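Local coordinates for DUF269-containing protein (Cyanothece sp. ATCC 51142, PDB 3NJ2) that is of unknown function but belongs to the DUF269 family and is associated with nitrogen fixation in this cyanobacterium, at residues 40-45 with 57-62; 100-106 with 161-165. All coordinates share one frame; numbering follows the deposited sequence.

Contact 1. Residues 40-45 with 57-62; sequences LVQQIR and TDELVI
Val41 meets both Asp58 and Ile62 where helix 35-46 packs against the short helix 58-62, a steep helix-helix packing in which the axes of the 40-45 and 58-62 turns cross at 73° and whose apolar centre has a salt bridge at one margin. The branched side chain of Val41 suits this place because its two methyls face different groups. With CG1 anti to the backbone N (chi1 174°), that methyl lies against a face of the Asp58 carboxylate, while CG2 packs on Ile62 and also on Asp58 CB. Asp58 can be followed outward from its backbone. Its CB rests against Val41 CG2 at 3.8 Å, and its CG lies 3.5 Å from Val41 CG1. OD1 accepts from Arg45 NH2 at 2.8 Å with a fairly straight N-H...O angle of 160°, using its anti lone pair and lying almost in the guanidinium plane; Arg45 NE adds a weak second bond to the same oxygen. OD2 turns to another donor, Gln38 NE2, so both oxygens are held, although Glu32 lies close to OD2, which would probably be unfavourable if both acids were charged.

Arginine is long enough to span the gap from the flank of its helix. Its extended chain from CG to NE delivers a flat group that also bonds the carbonyl oxygens of Tyr53 and Trp56, tying the link between the helices to helix 35-46, while Val61 CG2 covers one face. Thr57 is the N-cap of helix 58-62, its OG1 weakly accepting from Leu60 N. Deeper in, Leu40 CD2 touches Ile62 CG2 at 3.8 Å. Packing is tight here: Val41 CG2 comes within 3.4 Å of Ile62 CG1, and Ile44 and Val61 lie alongside one another, pointing opposite ways, with Ile44 CG2 only 3.3 Å from Val61 CG1.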
ATOM      1  N   LEU B  40      11.195 -15.251   8.712  1.00 11.40           N
ATOM      2  CA  LEU B  40      10.141 -15.605   7.760  1.00 10.42           C
ATOM      3  C   LEU B  40       9.276 -16.757   8.303  1.00 12.07           C
ATOM      4  O   LEU B  40       8.023 -16.720   8.232  1.00 13.96           O
ATOM      5  CB  LEU B  40      10.770 -15.994   6.426  1.00 12.33           C
ATOM      6  CG  LEU B  40       9.856 -16.389   5.298  1.00 11.35           C
ATOM      7  CD1 LEU B  40       8.785 -15.268   5.020  1.00 16.56           C
ATOM      8  CD2 LEU B  40      10.619 -16.796   4.052  1.00 15.62           C
ATOM      9  N   VAL B  41       9.946 -17.773   8.855  1.00 12.55           N
ATOM     10  CA  VAL B  41       9.175 -18.914   9.493  1.00 14.57           C
ATOM     11  C   VAL B  41       8.235 -18.403  10.596  1.00 14.59           C
ATOM     12  O   VAL B  41       7.041 -18.760  10.682  1.00 14.98           O
ATOM     13  CB  VAL B  41      10.084 -20.069  10.086  1.00 15.21           C
ATOM     14  CG1 VAL B  41       9.284 -21.130  10.856  1.00 18.59           C
ATOM     15  CG2 VAL B  41      10.885 -20.703   9.004  1.00 16.53           C
ATOM     16  N   GLN B  42       8.756 -17.536  11.427  1.00 15.32           N
ATOM     17  CA  GLN B  42       7.917 -16.907  12.494  1.00 17.08           C
ATOM     18  C   GLN B  42       6.648 -16.239  11.937  1.00 16.96           C
ATOM     19  O   GLN B  42       5.526 -16.402  12.436  1.00 15.82           O
ATOM     20  CB  GLN B  42       8.725 -15.940  13.299  1.00 17.30           C
ATOM     21  CG  GLN B  42       7.943 -15.230  14.409  1.00 24.43           C
ATOM     22  CD  GLN B  42       8.778 -14.104  15.073  1.00 33.51           C
ATOM     23  OE1 GLN B  42       9.858 -13.695  14.566  1.00 38.41           O
ATOM     24  NE2 GLN B  42       8.256 -13.566  16.175  1.00 36.18           N
ATOM     25  N   GLN B  43       6.803 -15.457  10.859  1.00 16.27           N
ATOM     26  CA  GLN B  43       5.655 -14.796  10.304  1.00 16.34           C
ATOM     27  C   GLN B  43       4.660 -15.786   9.704  1.00 15.42           C
ATOM     28  O   GLN B  43       3.508 -15.670   9.914  1.00 16.18           O
ATOM     29  CB  GLN B  43       6.086 -13.712   9.249  1.00 15.34           C
ATOM     30  CG  GLN B  43       6.955 -12.612   9.910  1.00 15.75           C
ATOM     31  CD  GLN B  43       6.124 -11.676  10.819  1.00 14.27           C
ATOM     32  OE1 GLN B  43       4.973 -11.395  10.530  1.00 20.69           O
ATOM     33  NE2 GLN B  43       6.718 -11.211  11.884  1.00 23.60           N
ATOM     34  N   ILE B  44       5.137 -16.773   8.975  1.00 14.04           N
ATOM     35  CA  ILE B  44       4.255 -17.771   8.310  1.00 15.05           C
ATOM     36  C   ILE B  44       3.391 -18.447   9.419  1.00 16.89           C
ATOM     37  O   ILE B  44       2.167 -18.631   9.267  1.00 17.32           O
ATOM     38  CB  ILE B  44       5.025 -18.840   7.446  1.00 17.29           C
ATOM     39  CG1 ILE B  44       5.662 -18.208   6.195  1.00 16.87           C
ATOM     40  CG2 ILE B  44       4.024 -19.899   6.978  1.00 17.94           C
ATOM     41  CD1 ILE B  44       4.597 -17.739   5.138  1.00 24.11           C
ATOM     42  N   ARG B  45       4.051 -18.802  10.532  1.00 15.61           N
ATOM     43  CA  ARG B  45       3.331 -19.492  11.632  1.00 16.70           C
ATOM     44  C   ARG B  45       2.351 -18.612  12.344  1.00 18.16           C
ATOM     45  O   ARG B  45       1.337 -19.068  12.921  1.00 19.44           O
ATOM     46  CB  ARG B  45       4.330 -20.081  12.634  1.00 15.10           C
ATOM     47  CG  ARG B  45       5.234 -21.219  11.976  1.00 15.25           C
ATOM     48  CD  ARG B  45       6.079 -21.928  13.046  1.00 11.69           C
ATOM     49  NE  ARG B  45       7.031 -22.987  12.646  1.00 14.93           N
ATOM     50  CZ  ARG B  45       6.679 -24.224  12.282  1.00 14.48           C
ATOM     51  NH1 ARG B  45       5.401 -24.573  12.353  1.00 14.23           N
ATOM     52  NH2 ARG B  45       7.608 -25.030  11.850  1.00 14.32           N
ATOM     53  N   THR B  57       7.995 -29.205  10.266  1.00 13.01           N
ATOM     54  CA  THR B  57       9.235 -28.467  10.407  1.00 15.72           C
ATOM     55  C   THR B  57       9.252 -27.110   9.780  1.00 14.44           C
ATOM     56  O   THR B  57       8.500 -26.854   8.812  1.00 14.25           O
ATOM     57  CB  THR B  57      10.449 -29.224   9.887  1.00 14.46           C
ATOM     58  OG1 THR B  57      10.376 -29.501   8.525  1.00 14.84           O
ATOM     59  CG2 THR B  57      10.528 -30.580  10.545  1.00 19.08           C
ATOM     60  N   ASP B  58      10.197 -26.310  10.241  1.00 15.08           N
ATOM     61  CA  ASP B  58      10.440 -25.021   9.569  1.00 13.32           C
ATOM     62  C   ASP B  58      10.694 -25.174   8.089  1.00 13.40           C
ATOM     63  O   ASP B  58      10.261 -24.322   7.356  1.00 15.34           O
ATOM     64  CB  ASP B  58      11.602 -24.267  10.246  1.00 14.39           C
ATOM     65  CG  ASP B  58      11.331 -23.895  11.701  1.00 12.38           C
ATOM     66  OD1 ASP B  58      10.193 -23.925  12.293  1.00 16.62           O
ATOM     67  OD2 ASP B  58      12.366 -23.422  12.293  1.00 19.21           O
ATOM     68  N   GLU B  59      11.436 -26.184   7.676  1.00 15.32           N
ATOM     69  CA  GLU B  59      11.837 -26.358   6.281  1.00 16.84           C
ATOM     70  C   GLU B  59      10.580 -26.546   5.456  1.00 15.50           C
ATOM     71  O   GLU B  59      10.426 -26.013   4.309  1.00 16.78           O
ATOM     72  CB  GLU B  59      12.731 -27.632   6.205  1.00 20.20           C
ATOM     73  CG  GLU B  59      14.104 -27.340   6.793  1.00 26.57           C
ATOM     74  CD  GLU B  59      14.237 -27.351   8.359  1.00 31.12           C
ATOM     75  OE1 GLU B  59      13.405 -27.890   9.104  1.00 28.46           O
ATOM     76  OE2 GLU B  59      15.259 -26.826   8.870  1.00 38.27           O
ATOM     77  N   LEU B  60       9.650 -27.341   5.958  1.00 15.70           N
ATOM     78  CA  LEU B  60       8.435 -27.588   5.197  1.00 16.48           C
ATOM     79  C   LEU B  60       7.581 -26.326   5.079  1.00 15.23           C
ATOM     80  O   LEU B  60       6.925 -26.038   4.007  1.00 17.01           O
ATOM     81  CB  LEU B  60       7.610 -28.687   5.860  1.00 16.91           C
ATOM     82  CG  LEU B  60       6.550 -29.303   4.992  1.00 17.52           C
ATOM     83  CD1 LEU B  60       6.991 -29.688   3.536  1.00 20.83           C
ATOM     84  CD2 LEU B  60       5.893 -30.545   5.743  1.00 17.17           C
ATOM     85  N   VAL B  61       7.547 -25.557   6.151  1.00 15.11           N
ATOM     86  CA  VAL B  61       6.766 -24.334   6.228  1.00 17.19           C
ATOM     87  C   VAL B  61       7.192 -23.291   5.184  1.00 17.34           C
ATOM     88  O   VAL B  61       6.279 -22.663   4.550  1.00 17.36           O
ATOM     89  CB  VAL B  61       6.678 -23.823   7.695  1.00 18.36           C
ATOM     90  CG1 VAL B  61       6.113 -22.386   7.731  1.00 20.49           C
ATOM     91  CG2 VAL B  61       5.790 -24.811   8.508  1.00 18.49           C
ATOM     92  N   ILE B  62       8.492 -23.253   4.904  1.00 17.89           N
ATOM     93  CA  ILE B  62       9.045 -22.214   4.028  1.00 17.38           C
ATOM     94  C   ILE B  62       9.148 -22.786   2.585  1.00 16.15           C
ATOM     95  O   ILE B  62       9.460 -22.028   1.686  1.00 12.88           O
ATOM     96  CB  ILE B  62      10.488 -21.866   4.321  1.00 20.54           C
ATOM     97  CG1 ILE B  62      10.833 -21.669   5.771  1.00 25.04           C
ATOM     98  CG2 ILE B  62      10.862 -20.546   3.624  1.00 26.64           C
ATOM     99  CD1 ILE B  62      12.273 -20.986   5.824  1.00 32.07           C
TER
HETATM  100  O   HOH W   1       9.753 -22.834  14.498  1.00 34.07           O

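Contact 2. Residues 100-106 with 161-165; sequences IEKETGL and GIELV
Thr104, with chi1 at 68°, places OG1 between its backbone N and carbonyl carbon, which leaves CG2 beside the N to touch Ile162 CG2 at 3.9 Å. Val165 has CG1 anti to its own N (chi1 -179°), which turns this methyl toward Thr104; the two side chains meet tip to tip, Val165 CG1 3.8 Å from Thr104 CB, while CG2 of Val165 serves Ile100 and Leu106. The Thr104 hydroxyl has two roles: it donates to Ile100 O at 2.7 Å, from the face of that carbonyl opposite to Thr104 N, and it accepts from Leu106 N at 3.1 Å, forming an ST turn as the chain leaves the helix through Gly105. A valine in its place would probably leave Leu106 N without this acceptor and the turn freer to shift. Ile162 CD1 lies on CB and CG of Glu103, and the carboxylate of Glu103 bends off from the contact. Glycine suits position 161, since a CB there would clash with Ile100 CD1. The segments 100-104 and 161-165 of helices 83-104 and 147-167 run at 45° to each other in a plain apolar packing; Ile100 and Val165 both touch Val131 of strand 129-136, which joins the helix pair to the antiparallel sheet.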
ATOM      1  N   ILE B 100      14.113  -5.222  10.625  1.00 11.87           N
ATOM      2  CA  ILE B 100      14.381  -3.771  10.715  1.00 13.02           C
ATOM      3  C   ILE B 100      14.007  -3.276  12.097  1.00 13.71           C
ATOM      4  O   ILE B 100      14.798  -2.592  12.728  1.00 15.56           O
ATOM      5  CB  ILE B 100      13.648  -3.034   9.571  1.00 11.59           C
ATOM      6  CG1 ILE B 100      14.263  -3.473   8.279  1.00 12.86           C
ATOM      7  CG2 ILE B 100      13.841  -1.497   9.778  1.00 15.43           C
ATOM      8  CD1 ILE B 100      13.383  -2.969   7.067  1.00 11.85           C
ATOM      9  N   GLU B 101      12.829  -3.653  12.591  1.00 12.65           N
ATOM     10  CA  GLU B 101      12.364  -3.249  13.889  1.00 14.87           C
ATOM     11  C   GLU B 101      13.287  -3.805  14.984  1.00 16.29           C
ATOM     12  O   GLU B 101      13.674  -3.047  15.882  1.00 15.70           O
ATOM     13  CB  GLU B 101      10.911  -3.763  14.030  1.00 18.31           C
ATOM     14  CG  GLU B 101      10.116  -3.165  15.172  1.00 20.22           C
ATOM     15  CD  GLU B 101       8.587  -3.443  15.031  1.00 25.37           C
ATOM     16  OE1 GLU B 101       7.898  -3.305  13.935  1.00 20.81           O
ATOM     17  OE2 GLU B 101       8.023  -3.794  16.111  1.00 32.84           O
ATOM     18  N   LYS B 102      13.697  -5.080  14.912  1.00 15.07           N
ATOM     19  CA  LYS B 102      14.603  -5.691  15.931  1.00 16.97           C
ATOM     20  C   LYS B 102      15.935  -4.957  16.002  1.00 17.17           C
ATOM     21  O   LYS B 102      16.503  -4.719  17.102  1.00 19.89           O
ATOM     22  CB  LYS B 102      14.881  -7.164  15.585  1.00 17.40           C
ATOM     23  CG  LYS B 102      13.745  -8.052  15.990  1.00 24.66           C
ATOM     24  CD  LYS B 102      14.189  -9.462  15.974  1.00 29.12           C
ATOM     25  CE  LYS B 102      13.287 -10.273  16.889  1.00 29.47           C
ATOM     26  NZ  LYS B 102      13.209 -11.636  16.334  1.00 36.26           N
ATOM     27  N   GLU B 103      16.515  -4.613  14.879  1.00 16.15           N
ATOM     28  CA  GLU B 103      17.883  -4.093  14.874  1.00 15.00           C
ATOM     29  C   GLU B 103      17.926  -2.594  15.084  1.00 17.47           C
ATOM     30  O   GLU B 103      18.954  -2.065  15.497  1.00 21.59           O
ATOM     31  CB  GLU B 103      18.560  -4.478  13.533  1.00 16.13           C
ATOM     32  CG  GLU B 103      18.783  -5.991  13.291  1.00 15.19           C
ATOM     33  CD  GLU B 103      20.021  -6.524  14.003  1.00 17.49           C
ATOM     34  OE1 GLU B 103      21.053  -6.694  13.306  1.00 15.50           O
ATOM     35  OE2 GLU B 103      19.939  -6.598  15.277  1.00 21.34           O
ATOM     36  N   THR B 104      16.837  -1.898  14.777  1.00 14.56           N
ATOM     37  CA  THR B 104      16.847  -0.414  14.915  1.00 14.40           C
ATOM     38  C   THR B 104      15.909   0.184  15.995  1.00 15.81           C
ATOM     39  O   THR B 104      16.032   1.344  16.366  1.00 15.20           O
ATOM     40  CB  THR B 104      16.440   0.276  13.573  1.00 14.30           C
ATOM     41  OG1 THR B 104      15.051   0.002  13.305  1.00 16.14           O
ATOM     42  CG2 THR B 104      17.361  -0.132  12.462  1.00 17.34           C
ATOM     43  N   GLY B 105      14.919  -0.580  16.467  1.00 14.71           N
ATOM     44  CA  GLY B 105      13.908  -0.063  17.343  1.00 16.20           C
ATOM     45  C   GLY B 105      12.761   0.626  16.660  1.00 15.54           C
ATOM     46  O   GLY B 105      11.720   0.932  17.304  1.00 19.21           O
ATOM     47  N   LEU B 106      12.890   0.805  15.329  1.00 13.90           N
ATOM     48  CA  LEU B 106      11.816   1.562  14.583  1.00 14.45           C
ATOM     49  C   LEU B 106      10.564   0.665  14.366  1.00 14.80           C
ATOM     50  O   LEU B 106      10.667  -0.369  13.753  1.00 14.17           O
ATOM     51  CB  LEU B 106      12.344   2.029  13.191  1.00 14.15           C
ATOM     52  CG  LEU B 106      11.258   2.843  12.469  1.00 15.57           C
ATOM     53  CD1 LEU B 106      10.881   4.225  13.132  1.00 18.61           C
ATOM     54  CD2 LEU B 106      11.764   3.163  11.083  1.00 16.48           C
ATOM     55  N   GLY B 161      17.103  -1.580   4.478  1.00 12.08           N
ATOM     56  CA  GLY B 161      16.190  -0.846   5.308  1.00 12.07           C
ATOM     57  C   GLY B 161      16.804  -0.309   6.561  1.00 12.30           C
ATOM     58  O   GLY B 161      16.584   0.812   6.960  1.00 14.05           O
ATOM     59  N   ILE B 162      17.613  -1.164   7.191  1.00 12.89           N
ATOM     60  CA  ILE B 162      18.379  -0.764   8.363  1.00 13.66           C
ATOM     61  C   ILE B 162      19.285   0.436   8.069  1.00 12.25           C
ATOM     62  O   ILE B 162      19.312   1.339   8.895  1.00 14.60           O
ATOM     63  CB  ILE B 162      19.140  -1.961   8.985  1.00 14.95           C
ATOM     64  CG1 ILE B 162      18.102  -2.877   9.618  1.00 13.68           C
ATOM     65  CG2 ILE B 162      20.106  -1.499  10.096  1.00 16.80           C
ATOM     66  CD1 ILE B 162      18.591  -4.343   9.771  1.00 15.04           C
ATOM     67  N   GLU B 163      19.969   0.376   6.947  1.00 14.36           N
ATOM     68  CA  GLU B 163      20.870   1.502   6.547  1.00 15.16           C
ATOM     69  C   GLU B 163      20.064   2.780   6.408  1.00 17.87           C
ATOM     70  O   GLU B 163      20.485   3.876   6.857  1.00 16.10           O
ATOM     71  CB  GLU B 163      21.593   1.182   5.287  1.00 18.23           C
ATOM     72  CG  GLU B 163      22.745   0.159   5.357  1.00 27.80           C
ATOM     73  CD  GLU B 163      23.222  -0.225   3.936  1.00 34.96           C
ATOM     74  OE1 GLU B 163      22.701   0.339   2.893  1.00 42.15           O
ATOM     75  OE2 GLU B 163      24.122  -1.108   3.853  1.00 41.09           O
ATOM     76  N   LEU B 164      18.835   2.672   5.896  1.00 15.13           N
ATOM     77  CA  LEU B 164      18.010   3.867   5.768  1.00 14.06           C
ATOM     78  C   LEU B 164      17.607   4.465   7.087  1.00 14.05           C
ATOM     79  O   LEU B 164      17.704   5.664   7.239  1.00 12.76           O
ATOM     80  CB  LEU B 164      16.757   3.570   4.890  1.00 14.53           C
ATOM     81  CG  LEU B 164      16.991   3.453   3.408  1.00 16.34           C
ATOM     82  CD1 LEU B 164      15.723   2.863   2.725  1.00 18.92           C
ATOM     83  CD2 LEU B 164      17.378   4.771   2.829  1.00 16.32           C
ATOM     84  N   VAL B 165      17.181   3.641   8.044  1.00 14.00           N
ATOM     85  CA  VAL B 165      16.826   4.151   9.367  1.00 15.69           C
ATOM     86  C   VAL B 165      18.078   4.824  10.008  1.00 16.12           C
ATOM     87  O   VAL B 165      17.948   5.917  10.579  1.00 15.29           O
ATOM     88  CB  VAL B 165      16.377   3.041  10.321  1.00 17.77           C
ATOM     89  CG1 VAL B 165      15.980   3.605  11.733  1.00 17.76           C
ATOM     90  CG2 VAL B 165      15.232   2.273   9.749  1.00 16.57           C
TER

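How the contacts relate
Contact 1 is complete in the chain before contact 2 begins, and their centres are about 22 Å apart; their nearest atoms are about 4 Å apart without touching. What joins them is a pair of long helices: Leu40 and Ile44 of contact 1 lie on Ala95 and Cys91 of helix 83-104, and Leu40 and Ile62 on Leu150 of helix 147-167. The same two helices meet at their C-terminal portions in contact 2. Contact 1 is thus the salt-bridged, mostly buried packing of helix 35-46 against helix 58-62, contact 2 the apolar, partly buried one beside the sheet. With the function unknown, neither contact can be tied to an active site.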